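Local coordinates for glutamate ABC superfamily ATP binding cassette transporter, binding protein (Enterococcus faecium DO, PDB 5EYF) that binds glutamate and probably delivers it, as a solute-binding protein, to an ABC transporter for uptake into the cell, at residues Leu110-Ser115 and Pro186-Val191; Asn15-Gly20 and Lys51-Asp56; Asp121-Ser126 and Gln143-Ala148; Ile83-Ile88 and Glu198-Ala203. All coordinates share one frame; numbering follows the deposited sequence. Where two conformers were deposited one is given.

Interaction 1 (Leu110-Ser115 and Pro186-Val191); sequences LVKKGS and PEYELV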
# COMPACT_ATOMS: atom_id res chain seq x y z
N LEU B 110 -7.24 15.58 8.46
CA LEU B 110 -7.99 16.68 7.87
C LEU B 110 -8.06 17.81 8.90
O LEU B 110 -8.40 17.56 10.06
CB LEU B 110 -9.41 16.21 7.50
CG LEU B 110 -10.35 17.20 6.80
CD1 LEU B 110 -10.04 17.20 5.33
CD2 LEU B 110 -11.83 16.86 7.04
N VAL B 111 -7.71 19.03 8.48
CA VAL B 111 -7.72 20.20 9.34
C VAL B 111 -8.36 21.36 8.58
O VAL B 111 -8.48 21.33 7.35
CB VAL B 111 -6.29 20.60 9.81
CG1 VAL B 111 -5.65 19.47 10.61
CG2 VAL B 111 -5.41 20.94 8.63
N LYS B 112 -8.78 22.39 9.32
CA LYS B 112 -9.15 23.64 8.68
C LYS B 112 -7.92 24.27 8.04
O LYS B 112 -6.85 24.35 8.66
CB LYS B 112 -9.76 24.59 9.71
CG LYS B 112 -10.26 25.91 9.16
CD LYS B 112 -10.80 26.78 10.30
CE LYS B 112 -10.84 28.25 9.91
NZ LYS B 112 -12.17 28.62 9.36
N LYS B 113 -8.07 24.77 6.81
CA LYS B 113 -6.98 25.52 6.19
C LYS B 113 -6.45 26.61 7.11
O LYS B 113 -7.21 27.35 7.74
CB LYS B 113 -7.44 26.14 4.87
CG LYS B 113 -7.56 25.15 3.78
CD LYS B 113 -8.21 25.74 2.56
CE LYS B 113 -8.41 24.64 1.53
NZ LYS B 113 -8.64 25.20 0.18
N GLY B 114 -5.12 26.69 7.17
CA GLY B 114 -4.46 27.63 8.03
C GLY B 114 -4.08 27.08 9.38
O GLY B 114 -3.40 27.77 10.15
N SER B 115 -4.53 25.85 9.70
CA SER B 115 -4.13 25.21 10.95
C SER B 115 -2.62 25.21 11.10
O SER B 115 -1.87 25.10 10.13
CB SER B 115 -4.64 23.77 10.99
OG SER B 115 -4.28 23.15 12.20
N PRO B 186 -14.73 22.99 1.24
CA PRO B 186 -13.47 23.61 0.79
C PRO B 186 -12.69 24.36 1.87
O PRO B 186 -11.55 24.74 1.61
CB PRO B 186 -13.93 24.55 -0.32
CG PRO B 186 -15.38 24.79 -0.06
CD PRO B 186 -15.90 23.51 0.52
N GLU B 187 -13.26 24.60 3.05
CA GLU B 187 -12.49 25.24 4.11
C GLU B 187 -11.49 24.30 4.77
O GLU B 187 -10.73 24.74 5.65
CB GLU B 187 -13.42 25.79 5.19
CG GLU B 187 -14.17 27.05 4.82
CD GLU B 187 -14.96 27.59 6.00
OE1 GLU B 187 -16.19 27.78 5.85
OE2 GLU B 187 -14.35 27.81 7.07
N TYR B 188 -11.48 23.02 4.38
CA TYR B 188 -10.70 21.98 5.03
C TYR B 188 -9.82 21.29 4.01
O TYR B 188 -10.17 21.20 2.83
CB TYR B 188 -11.62 20.97 5.72
CG TYR B 188 -12.45 21.66 6.75
CD1 TYR B 188 -12.01 21.74 8.06
CD2 TYR B 188 -13.64 22.30 6.42
CE1 TYR B 188 -12.73 22.39 9.01
CE2 TYR B 188 -14.35 22.97 7.36
CZ TYR B 188 -13.89 23.01 8.66
OH TYR B 188 -14.61 23.68 9.60
N GLU B 189 -8.67 20.79 4.47
CA GLU B 189 -7.74 20.13 3.56
C GLU B 189 -7.04 18.99 4.28
O GLU B 189 -6.89 18.99 5.52
CB GLU B 189 -6.70 21.11 2.98
CG GLU B 189 -5.75 21.73 3.99
CD GLU B 189 -4.83 22.79 3.37
OE1 GLU B 189 -4.82 22.89 2.13
OE2 GLU B 189 -4.14 23.52 4.12
N LEU B 190 -6.58 18.02 3.49
CA LEU B 190 -5.67 17.00 4.01
C LEU B 190 -4.28 17.60 4.18
O LEU B 190 -3.85 18.43 3.37
CB LEU B 190 -5.60 15.77 3.07
CG LEU B 190 -6.72 14.73 3.10
CD1 LEU B 190 -8.00 15.32 2.50
CD2 LEU B 190 -6.34 13.48 2.34
N VAL B 191 -3.60 17.23 5.26
CA VAL B 191 -2.25 17.73 5.52
C VAL B 191 -1.38 16.57 5.95
O VAL B 191 -1.82 15.69 6.70
CB VAL B 191 -2.21 18.84 6.60
CG1 VAL B 191 -2.99 20.07 6.15
CG2 VAL B 191 -2.73 18.35 7.95
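The ring of Tyr-188 meets Lys-112 at a slant, with CD1 3.5 Å from Lys-112 CA, and it also packs edge-to-face against Phe-160 of helix 156-164. The flat carboxylate of Glu-189 is approached by the aliphatic part of Lys-113, whose CG lies 3.6 Å from Glu-189 CD; Lys-113 NZ stays out of contact with the carboxylate. Both groups decorate an antiparallel strand pair, 103-112 with 188-191, in the mixed sheet of this periplasmic-binding-protein-like fold. The short strand axes make 134°, so the pair is strongly twisted.

Val-111 and Glu-189 form the hydrogen-bonded pair. Val-111 N donates to Glu-189 O over 3.1 Å, and Glu-189 N returns a bond of 2.9 Å to Val-111 O, nearly along its C=O axis. Lys-113 N then reaches Glu-187 O at 2.9 Å, carrying the pairing just past the end of the strand. From there a type II turn, closed by Ser-115 N to Lys-112 O, takes the chain away, with Gly-114 at positive phi. At this exposed end Lys-112 and Glu-187 run side by side and form a salt bridge, NZ to OE2 3.3 Å, whose hydrogen bond is weak.

The two faces of the pair differ. On the one carrying Val-111, its CG2 touches Val-191 CG1 at 3.6 Å, the two side chains crossing at about a right angle. On the other, helices 156-164 and 175-182 cover Leu-110. There CG of Leu-110 stands anti to the backbone N (chi1 -177°), which brings CD1 to within 4.0 Å of Leu-190 CD1.

Interaction 2 (Asn15-Gly20 and Lys51-Asp56); sequences NEIIWG and KKILGD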
# COMPACT_ATOMS: atom_id res chain seq x y z
N ASN B 15 -29.02 -17.25 -7.20
CA ASN B 15 -28.43 -16.41 -8.24
C ASN B 15 -28.11 -15.01 -7.72
O ASN B 15 -28.29 -14.01 -8.41
CB ASN B 15 -29.33 -16.35 -9.47
CG ASN B 15 -28.58 -15.87 -10.68
OD1 ASN B 15 -27.39 -16.16 -10.85
ND2 ASN B 15 -29.25 -15.07 -11.51
N GLU B 16 -27.59 -14.95 -6.50
CA GLU B 16 -27.41 -13.68 -5.80
C GLU B 16 -26.18 -13.76 -4.91
O GLU B 16 -25.85 -14.83 -4.38
CB GLU B 16 -28.66 -13.35 -4.97
CG GLU B 16 -28.71 -11.95 -4.34
CD GLU B 16 -29.92 -11.78 -3.43
OE1 GLU B 16 -30.07 -12.59 -2.48
OE2 GLU B 16 -30.75 -10.87 -3.66
N ILE B 17 -25.49 -12.63 -4.77
CA ILE B 17 -24.50 -12.44 -3.71
C ILE B 17 -24.91 -11.22 -2.89
O ILE B 17 -25.32 -10.20 -3.45
CB ILE B 17 -23.08 -12.25 -4.26
CG1 ILE B 17 -22.67 -13.49 -5.05
CG2 ILE B 17 -22.08 -11.93 -3.11
CD1 ILE B 17 -21.35 -13.31 -5.71
N ILE B 18 -24.84 -11.35 -1.56
CA ILE B 18 -25.27 -10.31 -0.63
C ILE B 18 -24.02 -9.65 -0.04
O ILE B 18 -23.23 -10.31 0.64
CB ILE B 18 -26.14 -10.88 0.49
CG1 ILE B 18 -27.33 -11.65 -0.10
CG2 ILE B 18 -26.62 -9.76 1.39
CD1 ILE B 18 -28.22 -12.26 0.94
N TRP B 19 -23.88 -8.36 -0.28
CA TRP B 19 -22.66 -7.63 0.06
C TRP B 19 -22.95 -6.64 1.17
O TRP B 19 -23.93 -5.90 1.10
CB TRP B 19 -22.10 -6.85 -1.13
CG TRP B 19 -21.68 -7.67 -2.28
CD1 TRP B 19 -22.47 -8.10 -3.30
CD2 TRP B 19 -20.35 -8.13 -2.57
NE1 TRP B 19 -21.71 -8.81 -4.21
CE2 TRP B 19 -20.41 -8.83 -3.79
CE3 TRP B 19 -19.12 -8.00 -1.92
CZ2 TRP B 19 -19.30 -9.45 -4.36
CZ3 TRP B 19 -18.00 -8.57 -2.50
CH2 TRP B 19 -18.09 -9.30 -3.70
N GLY B 20 -22.10 -6.64 2.19
CA GLY B 20 -22.13 -5.62 3.21
C GLY B 20 -21.29 -4.42 2.84
O GLY B 20 -20.07 -4.54 2.64
N LYS B 51 -20.89 -10.20 -11.30
CA LYS B 51 -21.08 -10.61 -12.69
C LYS B 51 -20.01 -11.61 -13.15
O LYS B 51 -20.29 -12.50 -13.97
CB LYS B 51 -21.09 -9.39 -13.61
CG LYS B 51 -22.28 -8.44 -13.38
CD LYS B 51 -23.63 -9.14 -13.53
CE LYS B 51 -24.78 -8.12 -13.62
NZ LYS B 51 -26.14 -8.73 -13.53
N LYS B 52 -18.78 -11.49 -12.65
CA LYS B 52 -17.76 -12.50 -12.96
C LYS B 52 -18.13 -13.85 -12.36
O LYS B 52 -17.96 -14.89 -13.00
CB LYS B 52 -16.39 -12.06 -12.44
CG LYS B 52 -15.80 -10.81 -13.10
CD LYS B 52 -15.68 -10.95 -14.61
CE LYS B 52 -14.78 -9.86 -15.16
NZ LYS B 52 -14.87 -9.89 -16.66
N ILE B 53 -18.61 -13.87 -11.11
CA ILE B 53 -18.84 -15.15 -10.44
C ILE B 53 -20.08 -15.83 -11.00
O ILE B 53 -20.05 -17.02 -11.34
CB ILE B 53 -18.96 -14.93 -8.92
CG1 ILE B 53 -17.66 -14.37 -8.37
CG2 ILE B 53 -19.39 -16.25 -8.19
CD1 ILE B 53 -17.69 -14.14 -6.85
N LEU B 54 -21.18 -15.09 -11.10
CA LEU B 54 -22.47 -15.65 -11.45
C LEU B 54 -22.80 -15.49 -12.92
O LEU B 54 -23.75 -16.13 -13.39
CB LEU B 54 -23.56 -14.97 -10.63
CG LEU B 54 -23.43 -15.10 -9.11
CD1 LEU B 54 -24.64 -14.45 -8.41
CD2 LEU B 54 -23.28 -16.58 -8.70
N GLY B 55 -22.09 -14.66 -13.65
CA GLY B 55 -22.43 -14.40 -15.03
C GLY B 55 -23.36 -13.22 -15.18
O GLY B 55 -23.72 -12.53 -14.22
N ASP B 56 -23.78 -13.03 -16.44
CA ASP B 56 -24.45 -11.81 -16.88
C ASP B 56 -25.62 -11.43 -16.00
O ASP B 56 -25.82 -10.24 -15.70
CB ASP B 56 -24.97 -11.98 -18.31
CG ASP B 56 -23.91 -11.76 -19.35
OD1 ASP B 56 -22.81 -11.27 -18.99
OD2 ASP B 56 -24.20 -12.06 -20.52
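The start of strand 16-21 approaches the C-terminal end of helix 41-54 most closely at Asn-15 and Leu-54, whose CA atoms are 6.8 Å apart, and in both segments the first residue past a helix, Asn-15 and Gly-55, has positive phi. Leu-54 carries the contact. Its CD1 sits against the backbone where the strand begins, 3.5 Å from Glu-16 N and 3.6 Å from Asn-15 C, and also meets Ile-17 CG1 at 4.0 Å. Asn-15 slides past it in the opposite direction, bringing OD1 to 4.0 Å from Leu-54 CB. Beside this, the CD1 tips of Ile-17 and Ile-53 touch at 3.9 Å, the side chains crossing at about a right angle. Within the strand, CG2 of Ile-17 lies over one face of the Trp-19 ring, near its rim.

Strands 16-21 and 59-64 are parallel neighbours, so this is the packing of a beta-alpha-beta crossover helix on its sheet. The loop leaving the helix is tied by Lys-51 NZ, which donates to Asp-56 O (2.7 Å) from above the carbonyl plane and also to Gly-58 O. Since no hydrogen bond joins the segments, the contact rests on van der Waals fit among branched aliphatic tips, and between Leu-54 CD1 and the backbone.

Interaction 3 (Asp121-Ser126 and Gln143-Ala148); sequences DDLNAS and QHAPDA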
# COMPACT_ATOMS: atom_id res chain seq x y z
N ASP B 121 3.08 14.56 13.08
CA ASP B 121 4.12 14.94 14.02
C ASP B 121 3.71 16.13 14.89
O ASP B 121 4.31 16.36 15.95
CB ASP B 121 5.43 15.26 13.27
CG ASP B 121 6.07 14.02 12.63
OD1 ASP B 121 5.73 12.90 13.04
OD2 ASP B 121 6.94 14.18 11.72
N ASP B 122 2.70 16.89 14.48
CA ASP B 122 2.23 18.06 15.22
C ASP B 122 1.10 17.75 16.20
O ASP B 122 0.52 18.68 16.76
CB ASP B 122 1.76 19.13 14.23
CG ASP B 122 2.90 19.75 13.45
OD1 ASP B 122 4.04 19.74 13.97
OD2 ASP B 122 2.67 20.27 12.32
N LEU B 123 0.74 16.49 16.38
CA LEU B 123 -0.26 16.11 17.36
C LEU B 123 0.43 15.80 18.69
O LEU B 123 1.49 15.16 18.73
CB LEU B 123 -1.05 14.91 16.87
CG LEU B 123 -1.79 15.16 15.55
CD1 LEU B 123 -2.53 13.89 15.09
CD2 LEU B 123 -2.76 16.34 15.68
N ASN B 124 -0.18 16.27 19.77
CA ASN B 124 0.45 16.20 21.08
C ASN B 124 -0.64 16.37 22.14
O ASN B 124 -1.83 16.48 21.82
CB ASN B 124 1.53 17.27 21.20
CG ASN B 124 0.96 18.67 20.94
OD1 ASN B 124 0.08 19.12 21.66
ND2 ASN B 124 1.43 19.33 19.88
N ALA B 125 -0.22 16.44 23.41
CA ALA B 125 -1.17 16.52 24.51
C ALA B 125 -2.08 17.74 24.43
O ALA B 125 -3.15 17.74 25.05
CB ALA B 125 -0.43 16.53 25.85
N SER B 126 -1.69 18.77 23.68
CA SER B 126 -2.53 19.96 23.56
C SER B 126 -3.52 19.89 22.41
O SER B 126 -4.36 20.79 22.30
CB SER B 126 -1.66 21.20 23.37
OG SER B 126 -0.73 21.36 24.44
N GLN B 143 -0.89 5.29 18.60
CA GLN B 143 0.47 4.85 18.35
C GLN B 143 1.33 5.94 17.72
O GLN B 143 2.44 6.21 18.19
CB GLN B 143 0.44 3.62 17.45
CG GLN B 143 1.81 3.18 16.98
CD GLN B 143 1.75 1.87 16.24
OE1 GLN B 143 0.86 1.06 16.49
NE2 GLN B 143 2.68 1.65 15.33
N HIS B 144 0.84 6.57 16.65
CA HIS B 144 1.66 7.52 15.92
C HIS B 144 1.65 8.92 16.54
O HIS B 144 2.50 9.74 16.20
CB HIS B 144 1.20 7.57 14.46
CG HIS B 144 1.55 6.33 13.69
ND1 HIS B 144 0.66 5.29 13.51
CD2 HIS B 144 2.70 5.95 13.09
CE1 HIS B 144 1.25 4.33 12.81
NE2 HIS B 144 2.49 4.70 12.56
N ALA B 145 0.69 9.19 17.43
CA ALA B 145 0.60 10.45 18.15
C ALA B 145 0.21 10.13 19.59
O ALA B 145 -0.88 10.48 20.05
CB ALA B 145 -0.41 11.39 17.49
N PRO B 146 1.09 9.45 20.32
CA PRO B 146 0.68 8.84 21.60
C PRO B 146 0.26 9.84 22.66
O PRO B 146 -0.44 9.45 23.61
CB PRO B 146 1.93 8.06 22.03
CG PRO B 146 3.06 8.78 21.38
CD PRO B 146 2.52 9.25 20.05
N ASP B 147 0.65 11.10 22.54
CA ASP B 147 0.27 12.13 23.50
C ASP B 147 -1.02 12.83 23.12
O ASP B 147 -1.58 13.56 23.94
CB ASP B 147 1.39 13.18 23.61
CG ASP B 147 2.67 12.61 24.15
OD1 ASP B 147 2.60 11.69 25.01
OD2 ASP B 147 3.75 13.07 23.72
N ALA B 148 -1.50 12.64 21.90
CA ALA B 148 -2.69 13.34 21.45
C ALA B 148 -3.91 12.92 22.25
O ALA B 148 -4.03 11.79 22.71
CB ALA B 148 -2.94 13.07 19.98
O HOH W 1 1.98 12.69 20.21
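Leu-123 lays its CB against the methyl of Ala-145, CB to CB 3.6 Å, and against Ala-148 CB, at the other end of the same turn. Its CG is anti to the carbonyl carbon (chi1 -60°), and CD1 also reaches Ala-145 CB, at 4.1 Å. Ala-145 is the first residue past helix 136-144 and opens a type I beta turn that ends at Ala-148, closed by Ala-148 N to Ala-145 O. The contact therefore joins two connections of the alpha/beta lobe: the loop that leads into strand 128-132, and the turn between helix 136-144 and strand 149-153, the parallel neighbour of 128-132. Ile-117 and Val-129 also pack on Leu-123.

Beside the apolar patch the backbones run very close without a direct hydrogen bond. Asn-124 O receives a CA-H contact from Ala-148 CA, 3.3 Å long and almost straight at the hydrogen (169°). In return Ala-125 CA comes within 3.0 Å of Asp-147 O. One water takes the place of a direct polar link: it donates to Leu-123 O at 2.9 Å and accepts from Asp-147 N at 3.1 Å, satisfying one polar backbone atom on each segment.

Nearby, Asp-122 forms a salt bridge with Lys-118 of the second subunit, so this loop edge also belongs to the dimer contact. The Asn-124 side chain turns back on its own loop in an Asx turn, where OD1 accepts from Ser-126 N at 2.7 Å, with the donor in the plane of the amide carbonyl.

Interaction 4 (Ile83-Ile88 and Glu198-Ala203); sequences IATMTI and EPYGIA. With GLU (glutamic acid), chain E.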
# COMPACT_ATOMS: atom_id res chain seq x y z
N ILE B 83 -17.47 -5.53 1.73
CA ILE B 83 -16.63 -4.64 0.92
C ILE B 83 -16.98 -3.23 1.39
O ILE B 83 -17.97 -2.63 0.98
CB ILE B 83 -16.78 -4.85 -0.60
CG1 ILE B 83 -15.69 -4.07 -1.34
CG2 ILE B 83 -18.18 -4.57 -1.16
CD1 ILE B 83 -15.65 -4.44 -2.83
N ALA B 84 -16.17 -2.70 2.30
CA ALA B 84 -16.58 -1.54 3.09
C ALA B 84 -15.34 -0.90 3.69
O ALA B 84 -15.14 -0.95 4.90
CB ALA B 84 -17.58 -1.94 4.21
N THR B 85 -14.48 -0.34 2.83
CA THR B 85 -13.24 0.36 3.21
C THR B 85 -12.50 -0.36 4.34
O THR B 85 -12.07 0.26 5.32
CB THR B 85 -13.51 1.83 3.59
OG1 THR B 85 -14.38 1.92 4.75
CG2 THR B 85 -14.17 2.56 2.43
N MSE B 86 -12.34 -1.67 4.20
CA MSE B 86 -11.85 -2.49 5.30
C MSE B 86 -10.40 -2.90 5.16
O MSE B 86 -10.06 -3.66 4.25
CB MSE B 86 -12.69 -3.75 5.44
CG MSE B 86 -12.40 -4.50 6.75
SE MSE B 86 -13.73 -5.91 6.90
CE MSE B 86 -13.09 -6.76 8.50
N THR B 87 -9.55 -2.42 6.05
CA THR B 87 -8.13 -2.74 5.97
C THR B 87 -7.86 -4.18 6.39
O THR B 87 -8.43 -4.69 7.37
CB THR B 87 -7.35 -1.77 6.87
OG1 THR B 87 -7.59 -0.44 6.41
CG2 THR B 87 -5.84 -2.06 6.84
N ILE B 88 -6.96 -4.82 5.65
CA ILE B 88 -6.44 -6.14 6.00
C ILE B 88 -5.46 -6.00 7.14
O ILE B 88 -4.44 -5.29 7.03
CB ILE B 88 -5.75 -6.78 4.78
CG1 ILE B 88 -6.75 -6.92 3.63
CG2 ILE B 88 -5.21 -8.16 5.14
CD1 ILE B 88 -6.15 -7.51 2.40
N GLU B 198 -3.11 1.36 4.51
CA GLU B 198 -4.43 0.77 4.76
C GLU B 198 -4.86 0.05 3.49
O GLU B 198 -5.66 0.58 2.72
CB GLU B 198 -5.46 1.84 5.14
CG GLU B 198 -5.09 2.69 6.37
CD GLU B 198 -5.15 1.96 7.69
OE1 GLU B 198 -5.96 1.05 7.88
OE2 GLU B 198 -4.37 2.31 8.60
N PRO B 199 -4.33 -1.14 3.24
CA PRO B 199 -4.77 -1.91 2.06
C PRO B 199 -6.16 -2.51 2.29
O PRO B 199 -6.37 -3.23 3.27
CB PRO B 199 -3.72 -3.01 1.93
CG PRO B 199 -3.19 -3.16 3.34
CD PRO B 199 -3.25 -1.81 3.98
N TYR B 200 -7.11 -2.19 1.41
CA TYR B 200 -8.45 -2.72 1.59
C TYR B 200 -8.58 -4.11 0.98
O TYR B 200 -8.10 -4.37 -0.13
CB TYR B 200 -9.48 -1.84 0.90
CG TYR B 200 -9.64 -0.43 1.41
CD1 TYR B 200 -9.05 -0.02 2.61
CD2 TYR B 200 -10.43 0.47 0.71
CE1 TYR B 200 -9.23 1.28 3.06
CE2 TYR B 200 -10.61 1.76 1.15
CZ TYR B 200 -10.01 2.16 2.32
OH TYR B 200 -10.23 3.47 2.76
N GLY B 201 -9.28 -4.99 1.71
CA GLY B 201 -9.63 -6.30 1.20
C GLY B 201 -11.12 -6.55 1.37
O GLY B 201 -11.81 -5.84 2.10
N ILE B 202 -11.60 -7.55 0.64
CA ILE B 202 -12.97 -8.04 0.81
C ILE B 202 -12.95 -9.13 1.86
O ILE B 202 -12.22 -10.11 1.73
CB ILE B 202 -13.53 -8.57 -0.52
CG1 ILE B 202 -13.60 -7.42 -1.52
CG2 ILE B 202 -14.92 -9.27 -0.33
CD1 ILE B 202 -13.82 -7.92 -2.99
N ALA B 203 -13.76 -8.97 2.92
CA ALA B 203 -13.76 -9.95 3.98
C ALA B 203 -14.84 -10.99 3.76
O ALA B 203 -15.98 -10.66 3.42
CB ALA B 203 -13.96 -9.27 5.34
N GLU E . -9.84 1.29 6.60
CA GLU E . -9.87 1.52 8.05
C GLU E . -10.37 0.28 8.77
O GLU E . -10.71 -0.73 8.14
CB GLU E . -10.74 2.74 8.41
CG GLU E . -12.10 2.80 7.72
CD GLU E . -13.12 1.79 8.24
OE1 GLU E . -13.99 1.41 7.45
OE2 GLU E . -13.13 1.45 9.45
OXT GLU E . -10.42 0.24 10.02
O HOH W 2 -13.37 -3.49 2.10
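An alpha carbon sits over an aromatic face: Thr-85 CA stands 3.7 Å from the centroid of the Tyr-200 ring and 14° off its normal, a CH-pi contact. The kinked, left-handed backbone of Thr-85 (phi 41°, psi 48°) turns its carbonyl to the bound glutamate, while chi1 puts OG1 between backbone N and carbonyl carbon, the crowded position. The ligand N donates to Thr-85 O, while Thr-85 OG1 donates to the ligand OE1.

Thr-87 adds two more bonds. Its OG1, at the edge of the Tyr-200 ring, accepts from the ligand N at 2.8 Å and donates to the anti lone pair of Glu-198 OE1 at 2.7 Å. The backbone N of Thr-87 donates to the ligand O at 2.9 Å, almost straight. Glu-198, itself a pocket residue, thereby leaves OG1 to accept from the ligand ammonium, which its charge would be expected to favour. Tyr-200 OH is hydrogen-bonded to Asp-174 OD2, which also binds the ligand, as do Lys-22, Ser-67, Arg-70 and Arg-92.

The backbones are bridged at Thr-87 and Tyr-200. Gly-201 N donates to Met-86 O (3.0 Å) and Ile-88 N to Pro-199 O (2.9 Å), each nearly along the C=O axis. A water accepts from Ala-84 N and Met-86 N and donates to Gly-201 O, bridging the two backbones beside the kink.

Selenomethionine Met-86 touches Ala-203 CB through SE at 3.7 Å, and both residues pack on Phe-98 of strand 96-98. Ile-83 and Ile-202 lie side by side, packed between strand 16-21, through Trp-19, and helix 41-54.

Interaction 2 closes first along the chain; interaction 3 is nested within the loop of interaction 1, which in turn lies within that of interaction 4. Interaction 4 is central, its centre about 6 Å from the centre of the chain, and touches interaction 2, where Gly-20 O meets Ile-83 N and Trp-19 packs on Ile-83 and Ile-202. Interactions 1 and 3 lie together on the far side, their centres about 18 Å apart and about 40 and 44 Å from that of interaction 2. Strands 103-112 and 198-205 are neighbours in the mixed sheet, linking interactions 1 and 4. This is consistent with the two-lobed binding-protein fold, with glutamate held at its middle.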